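Local coordinates for Lmo0181 protein (Listeria monocytogenes serovar 1/2a, PDB 5F7V) that binds the cyclic glucan cycloalternan and, as a lipoprotein of the ABC-transporter solute-binding family, probably delivers it to a membrane permease for uptake, at residues I285-S288 with K293-A296; Y183-Q188 with T213-E218. All coordinates share one frame; numbering follows the deposited sequence.

Interaction 1: I285-S288 with K293-A296; sequences IGVS and KKEA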
ATOM      1  N   ILE A 285       5.436  12.337  -4.823  1.00  4.29           N
ATOM      2  CA  ILE A 285       5.503  12.873  -6.183  1.00  4.38           C
ATOM      3  C   ILE A 285       6.923  13.327  -6.417  1.00  4.62           C
ATOM      4  O   ILE A 285       7.495  14.102  -5.659  1.00  4.67           O
ATOM      5  CB  ILE A 285       4.489  13.992  -6.389  1.00  4.28           C
ATOM      6  CG1 ILE A 285       3.082  13.458  -6.170  1.00  4.21           C
ATOM      7  CG2 ILE A 285       4.678  14.614  -7.746  1.00  4.51           C
ATOM      8  CD1 ILE A 285       2.002  14.519  -6.198  1.00  4.28           C
ATOM      9  N   GLY A 286       7.479  12.775  -7.490  1.00  4.90           N
ATOM     10  CA  GLY A 286       8.796  13.092  -7.996  1.00  5.27           C
ATOM     11  C   GLY A 286       8.726  14.005  -9.201  1.00  5.39           C
ATOM     12  O   GLY A 286       7.701  14.084  -9.853  1.00  5.31           O
ATOM     13  N   VAL A 287       9.816  14.698  -9.462  1.00  5.77           N
ATOM     14  CA  VAL A 287       9.932  15.601 -10.614  1.00  6.15           C
ATOM     15  C   VAL A 287      10.975  14.992 -11.539  1.00  6.88           C
ATOM     16  O   VAL A 287      12.051  14.572 -11.097  1.00  7.25           O
ATOM     17  CB  VAL A 287      10.344  17.011 -10.171  1.00  6.21           C
ATOM     18  CG1 VAL A 287      10.553  17.941 -11.357  1.00  6.62           C
ATOM     19  CG2 VAL A 287       9.274  17.566  -9.251  1.00  5.86           C
ATOM     20  N   SER A 288      10.659  14.873 -12.824  1.00  7.38           N
ATOM     21  CA  SER A 288      11.633  14.326 -13.763  1.00  8.40           C
ATOM     22  C   SER A 288      12.913  15.158 -13.813  1.00  9.20           C
ATOM     23  O   SER A 288      12.893  16.373 -13.952  1.00  8.98           O
ATOM     24  CB  SER A 288      11.049  14.253 -15.173  1.00  8.82           C
ATOM     25  OG  SER A 288      12.057  13.924 -16.103  1.00  9.69           O
ATOM     26  N   LYS A 293      10.384  22.111 -16.777  1.00 12.21           N
ATOM     27  CA  LYS A 293       9.315  22.783 -16.044  1.00 11.49           C
ATOM     28  C   LYS A 293       9.392  22.368 -14.571  1.00 10.18           C
ATOM     29  O   LYS A 293       8.366  22.155 -13.927  1.00  9.35           O
ATOM     30  CB  LYS A 293       7.969  22.379 -16.643  1.00 11.88           C
ATOM     31  CG  LYS A 293       7.795  22.718 -18.107  1.00 13.12           C
ATOM     32  CD  LYS A 293       6.534  22.107 -18.679  1.00 13.64           C
ATOM     33  CE  LYS A 293       6.646  22.092 -20.193  1.00 14.86           C
ATOM     34  NZ  LYS A 293       5.518  21.411 -20.836  1.00 15.75           N
ATOM     35  N   LYS A 294      10.605  22.311 -14.034  1.00  9.85           N
ATOM     36  CA  LYS A 294      10.759  21.760 -12.701  1.00  9.16           C
ATOM     37  C   LYS A 294      10.156  22.662 -11.631  1.00  8.90           C
ATOM     38  O   LYS A 294       9.588  22.144 -10.679  1.00  8.15           O
ATOM     39  CB  LYS A 294      12.216  21.515 -12.359  1.00  9.52           C
ATOM     40  CG  LYS A 294      12.891  20.500 -13.260  1.00  9.91           C
ATOM     41  CD  LYS A 294      14.249  20.148 -12.665  1.00 10.49           C
ATOM     42  CE  LYS A 294      14.971  19.026 -13.372  1.00 10.96           C
ATOM     43  NZ  LYS A 294      15.393  19.483 -14.709  1.00 11.70           N
ATOM     44  N   GLU A 295      10.203  23.978 -11.761  1.00  9.41           N
ATOM     45  CA  GLU A 295       9.621  24.831 -10.740  1.00  9.64           C
ATOM     46  C   GLU A 295       8.118  24.591 -10.657  1.00  8.79           C
ATOM     47  O   GLU A 295       7.585  24.428  -9.556  1.00  8.29           O
ATOM     48  CB  GLU A 295       9.933  26.306 -11.039  1.00 11.14           C
ATOM     49  CG  GLU A 295       9.425  27.289  -9.991  1.00 12.36           C
ATOM     50  CD  GLU A 295       9.916  27.051  -8.574  1.00 13.11           C
ATOM     51  OE1 GLU A 295      11.057  26.546  -8.397  1.00 13.98           O
ATOM     52  OE2 GLU A 295       9.141  27.371  -7.611  1.00 14.77           O
ATOM     53  N   ALA A 296       7.455  24.573 -11.808  1.00  8.53           N
ATOM     54  CA  ALA A 296       6.011  24.345 -11.828  1.00  8.16           C
ATOM     55  C   ALA A 296       5.651  22.958 -11.305  1.00  7.25           C
ATOM     56  O   ALA A 296       4.689  22.785 -10.573  1.00  6.96           O
ATOM     57  CB  ALA A 296       5.471  24.521 -13.234  1.00  8.67           C
TER

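Interaction 2: Y183-Q188 with T213-E218; sequences YKVAAQ and THLTNE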
ATOM      1  N   TYR A 183       6.248  -9.666   3.780  1.00  3.37           N
ATOM      2  CA  TYR A 183       7.247  -9.108   4.713  1.00  3.41           C
ATOM      3  C   TYR A 183       6.555  -8.747   6.026  1.00  3.36           C
ATOM      4  O   TYR A 183       7.159  -8.799   7.091  1.00  3.55           O
ATOM      5  CB  TYR A 183       8.075  -7.960   4.147  1.00  3.49           C
ATOM      6  CG  TYR A 183       7.388  -6.650   3.834  1.00  3.47           C
ATOM      7  CD1 TYR A 183       7.166  -5.708   4.810  1.00  3.46           C
ATOM      8  CD2 TYR A 183       6.973  -6.331   2.552  1.00  3.49           C
ATOM      9  CE1 TYR A 183       6.597  -4.481   4.526  1.00  3.48           C
ATOM     10  CE2 TYR A 183       6.405  -5.120   2.241  1.00  3.51           C
ATOM     11  CZ  TYR A 183       6.205  -4.217   3.243  1.00  3.50           C
ATOM     12  OH  TYR A 183       5.665  -2.997   2.930  1.00  3.57           O
ATOM     13  N   LYS A 184       5.287  -8.341   5.961  1.00  3.28           N
ATOM     14  CA  LYS A 184       4.486  -8.109   7.174  1.00  3.25           C
ATOM     15  C   LYS A 184       4.143  -9.393   7.916  1.00  3.23           C
ATOM     16  O   LYS A 184       4.322  -9.475   9.120  1.00  3.28           O
ATOM     17  CB  LYS A 184       3.238  -7.358   6.775  1.00  3.20           C
ATOM     18  CG  LYS A 184       2.251  -7.178   7.904  1.00  3.19           C
ATOM     19  CD  LYS A 184       0.914  -6.604   7.481  1.00  3.17           C
ATOM     20  CE  LYS A 184       0.127  -7.504   6.531  1.00  3.12           C
ATOM     21  NZ  LYS A 184      -1.071  -6.791   6.014  1.00  3.13           N
ATOM     22  N   VAL A 185       3.592 -10.374   7.216  1.00  3.20           N
ATOM     23  CA  VAL A 185       3.169 -11.621   7.872  1.00  3.20           C
ATOM     24  C   VAL A 185       4.366 -12.371   8.454  1.00  3.30           C
ATOM     25  O   VAL A 185       4.277 -12.929   9.549  1.00  3.34           O
ATOM     26  CB  VAL A 185       2.309 -12.484   6.909  1.00  3.18           C
ATOM     27  CG1 VAL A 185       1.906 -13.765   7.588  1.00  3.21           C
ATOM     28  CG2 VAL A 185       1.058 -11.695   6.543  1.00  3.12           C
ATOM     29  N   ALA A 186       5.499 -12.336   7.751  1.00  3.35           N
ATOM     30  CA  ALA A 186       6.751 -12.877   8.346  1.00  3.47           C
ATOM     31  C   ALA A 186       7.105 -12.179   9.648  1.00  3.52           C
ATOM     32  O   ALA A 186       7.407 -12.838  10.649  1.00  3.62           O
ATOM     33  CB  ALA A 186       7.886 -12.744   7.350  1.00  3.54           C
ATOM     34  N   ALA A 187       6.986 -10.850   9.650  1.00  3.48           N
ATOM     35  CA  ALA A 187       7.278 -10.104  10.882  1.00  3.57           C
ATOM     36  C   ALA A 187       6.322 -10.418  12.001  1.00  3.57           C
ATOM     37  O   ALA A 187       6.706 -10.359  13.170  1.00  3.69           O
ATOM     38  CB  ALA A 187       7.262  -8.614  10.571  1.00  3.55           C
ATOM     39  N   GLN A 188       5.088 -10.794  11.690  1.00  3.46           N
ATOM     40  CA  GLN A 188       4.167 -11.259  12.728  1.00  3.49           C
ATOM     41  C   GLN A 188       4.570 -12.558  13.428  1.00  3.60           C
ATOM     42  O   GLN A 188       3.998 -12.917  14.451  1.00  3.66           O
ATOM     43  CB  GLN A 188       2.773 -11.438  12.103  1.00  3.37           C
ATOM     44  CG  GLN A 188       2.095 -10.133  11.681  1.00  3.30           C
ATOM     45  CD  GLN A 188       0.880 -10.337  10.815  1.00  3.21           C
ATOM     46  OE1 GLN A 188       0.458 -11.453  10.504  1.00  3.19           O
ATOM     47  NE2 GLN A 188       0.344  -9.210  10.387  1.00  3.18           N
ATOM     48  N   THR A 213       2.984 -20.814   5.481  1.00  3.86           N
ATOM     49  CA  THR A 213       2.054 -21.924   5.607  1.00  3.96           C
ATOM     50  C   THR A 213       0.745 -21.487   6.240  1.00  3.83           C
ATOM     51  O   THR A 213      -0.346 -21.960   5.817  1.00  3.87           O
ATOM     52  CB  THR A 213       2.707 -23.082   6.374  1.00  4.14           C
ATOM     53  OG1 THR A 213       3.914 -23.442   5.694  1.00  4.28           O
ATOM     54  CG2 THR A 213       1.766 -24.304   6.489  1.00  4.28           C
ATOM     55  N   HIS A 214       0.783 -20.566   7.190  1.00  3.77           N
ATOM     56  CA  HIS A 214      -0.425 -20.012   7.774  1.00  3.96           C
ATOM     57  C   HIS A 214      -1.300 -19.403   6.671  1.00  3.88           C
ATOM     58  O   HIS A 214      -2.517 -19.607   6.665  1.00  4.19           O
ATOM     59  CB  HIS A 214      -0.007 -19.037   8.883  1.00  4.10           C
ATOM     60  CG  HIS A 214      -0.917 -17.865   9.054  1.00  4.24           C
ATOM     61  ND1 HIS A 214      -2.169 -17.880   9.661  1.00  4.53           N
ATOM     62  CD2 HIS A 214      -0.664 -16.581   8.718  1.00  4.44           C
ATOM     63  CE1 HIS A 214      -2.643 -16.650   9.645  1.00  4.41           C
ATOM     64  NE2 HIS A 214      -1.755 -15.859   9.094  1.00  4.54           N
ATOM     65  N   LEU A 215      -0.708 -18.633   5.759  1.00  3.83           N
ATOM     66  CA  LEU A 215      -1.457 -18.054   4.624  1.00  3.84           C
ATOM     67  C   LEU A 215      -1.913 -19.113   3.619  1.00  3.97           C
ATOM     68  O   LEU A 215      -3.085 -19.147   3.221  1.00  4.00           O
ATOM     69  CB  LEU A 215      -0.649 -17.000   3.882  1.00  3.84           C
ATOM     70  CG  LEU A 215      -0.243 -15.790   4.742  1.00  3.80           C
ATOM     71  CD1 LEU A 215       0.682 -14.913   3.925  1.00  3.92           C
ATOM     72  CD2 LEU A 215      -1.438 -15.025   5.269  1.00  3.79           C
ATOM     73  N   THR A 216      -1.012 -19.997   3.186  1.00  4.04           N
ATOM     74  CA  THR A 216      -1.387 -20.886   2.078  1.00  4.24           C
ATOM     75  C   THR A 216      -2.350 -21.966   2.521  1.00  4.57           C
ATOM     76  O   THR A 216      -3.219 -22.350   1.717  1.00  4.52           O
ATOM     77  CB  THR A 216      -0.154 -21.469   1.389  1.00  4.30           C
ATOM     78  OG1 THR A 216       0.594 -22.247   2.312  1.00  4.36           O
ATOM     79  CG2 THR A 216       0.751 -20.391   0.810  1.00  4.20           C
ATOM     80  N   ASN A 217      -2.252 -22.422   3.772  1.00  4.90           N
ATOM     81  CA  ASN A 217      -3.194 -23.443   4.218  1.00  5.46           C
ATOM     82  C   ASN A 217      -4.615 -22.929   4.240  1.00  5.44           C
ATOM     83  O   ASN A 217      -5.543 -23.745   4.065  1.00  5.46           O
ATOM     84  CB  ASN A 217      -2.841 -23.911   5.624  1.00  5.86           C
ATOM     85  CG  ASN A 217      -1.805 -25.000   5.685  1.00  6.70           C
ATOM     86  OD1 ASN A 217      -1.409 -25.539   4.676  1.00  7.92           O
ATOM     87  ND2 ASN A 217      -1.434 -25.363   6.894  1.00  7.15           N
ATOM     88  N   GLU A 218      -4.830 -21.631   4.442  1.00  5.48           N
ATOM     89  CA  GLU A 218      -6.199 -21.106   4.372  1.00  5.77           C
ATOM     90  C   GLU A 218      -6.821 -21.317   3.019  1.00  5.59           C
ATOM     91  O   GLU A 218      -8.033 -21.528   2.880  1.00  5.57           O
ATOM     92  CB  GLU A 218      -6.188 -19.620   4.684  1.00  6.32           C
ATOM     93  CG  GLU A 218      -5.873 -19.394   6.142  1.00  7.50           C
ATOM     94  CD  GLU A 218      -6.072 -17.985   6.617  1.00  9.08           C
ATOM     95  OE1 GLU A 218      -5.835 -17.065   5.808  1.00  9.84           O
ATOM     96  OE2 GLU A 218      -6.401 -17.867   7.831  1.00 11.82           O
TER
HETATM   97  O   HOH W   1      -1.563 -12.912   8.788  1.00 13.23           O

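Interaction 1: I285-S288 with K293-A296
V287, on strand 278-287, meets the aliphatic part of K294, the first residue of helix 294-306. The valine points its CB toward the helix and touches with one branch: V287 CG1 lies 4.0 Å from K294 CG. That branch stands anti to the backbone N (chi1 176°), where it also comes within 4.1 Å of K294 CA. The two side chains cross at a slant, so a methyl rests against the root of the lysine while the rest of the chain runs on past it. The compact, branched valine suits a strand position whose side chain is buried; A297 of the same helix and L91 also pack against it.

Lysine suits the other side because it is greasy for most of its length and charged at its end. Its methylenes extend until the last torsion (chi4 69°) bends NZ aside. K294 CE approaches S288 O to 3.4 Å, whereas NZ is bonded to the carbonyl oxygens of S291 and K289 in the connecting loop. The ammonium thus ties down the very loop that joins strand to helix. S288 OG is likewise turned to this loop, bonding D290 N, and K293 takes the N-cap position of the helix. The contact is a short beta-to-alpha connection, of the kind that recurs in the alpha/beta lobes of periplasmic-binding-protein folds.

Interaction 2: Y183-Q188 with T213-E218
Apolar packing joins the helices through V185 and L215, the pair whose CA atoms are nearest across the two segments, at 8.6 Å. The two side chains meet end-on, V185 CG1 lying 4.0 Å from L215 CD1. The same leucine methyl is 4.2 Å from V185 CG2, so it sits against both valine branches. L215 has CG anti to its carbonyl carbon (chi1 -61°), which carries CD1 out to the valine. Branched aliphatic residues suit this place: short valine keeps its surface close to helix 179-187, and longer leucine spans the gap. Q175 touches both, and A211 adds to the packing on V185.

An aromatic edge makes the second kind of contact. V185 CG1 lies near the plane of the H214 ring, 4.0 Å from CD2, and the two side chains meet at about a right angle. The ring's stacking partner is W153.

Both helices belong to the alpha/beta architecture of the solute-binding protein family, and the seam is close to the binding cleft: the V185 side chain is about 8 Å from a bound glucose unit of the ligand.

Polar links run beside the apolar ones. A water bridges the segments, lying 3.0 Å from both Q188 OE1 and H214 NE2 and in the plane of the imidazole. Histidine suits this position by offering a nitrogen on each side: ND1 bonds E157. The glutamine amide uses both ends, with OE1 also receiving W153 NE1 and NE2 bonding A277 O.

Overall arrangement
Both segments of interaction 2 precede those of interaction 1 in the chain, and the two contacts flank the middle of the molecule, with centres about 39 Å apart and nearest atoms about 17 Å apart. Interaction 2 packs helix 179-187 against helix 206-220; interaction 1 joins strand 278-287 to the helix that follows it. That strand connects the two neighbourhoods: its far part carries H279 and F281, which touch Y183 of segment 183-188, while its end forms interaction 1. Interaction 2 therefore lies close to the bound glucan, whereas interaction 1 is structural packing away from it, where the strand passes into its helix.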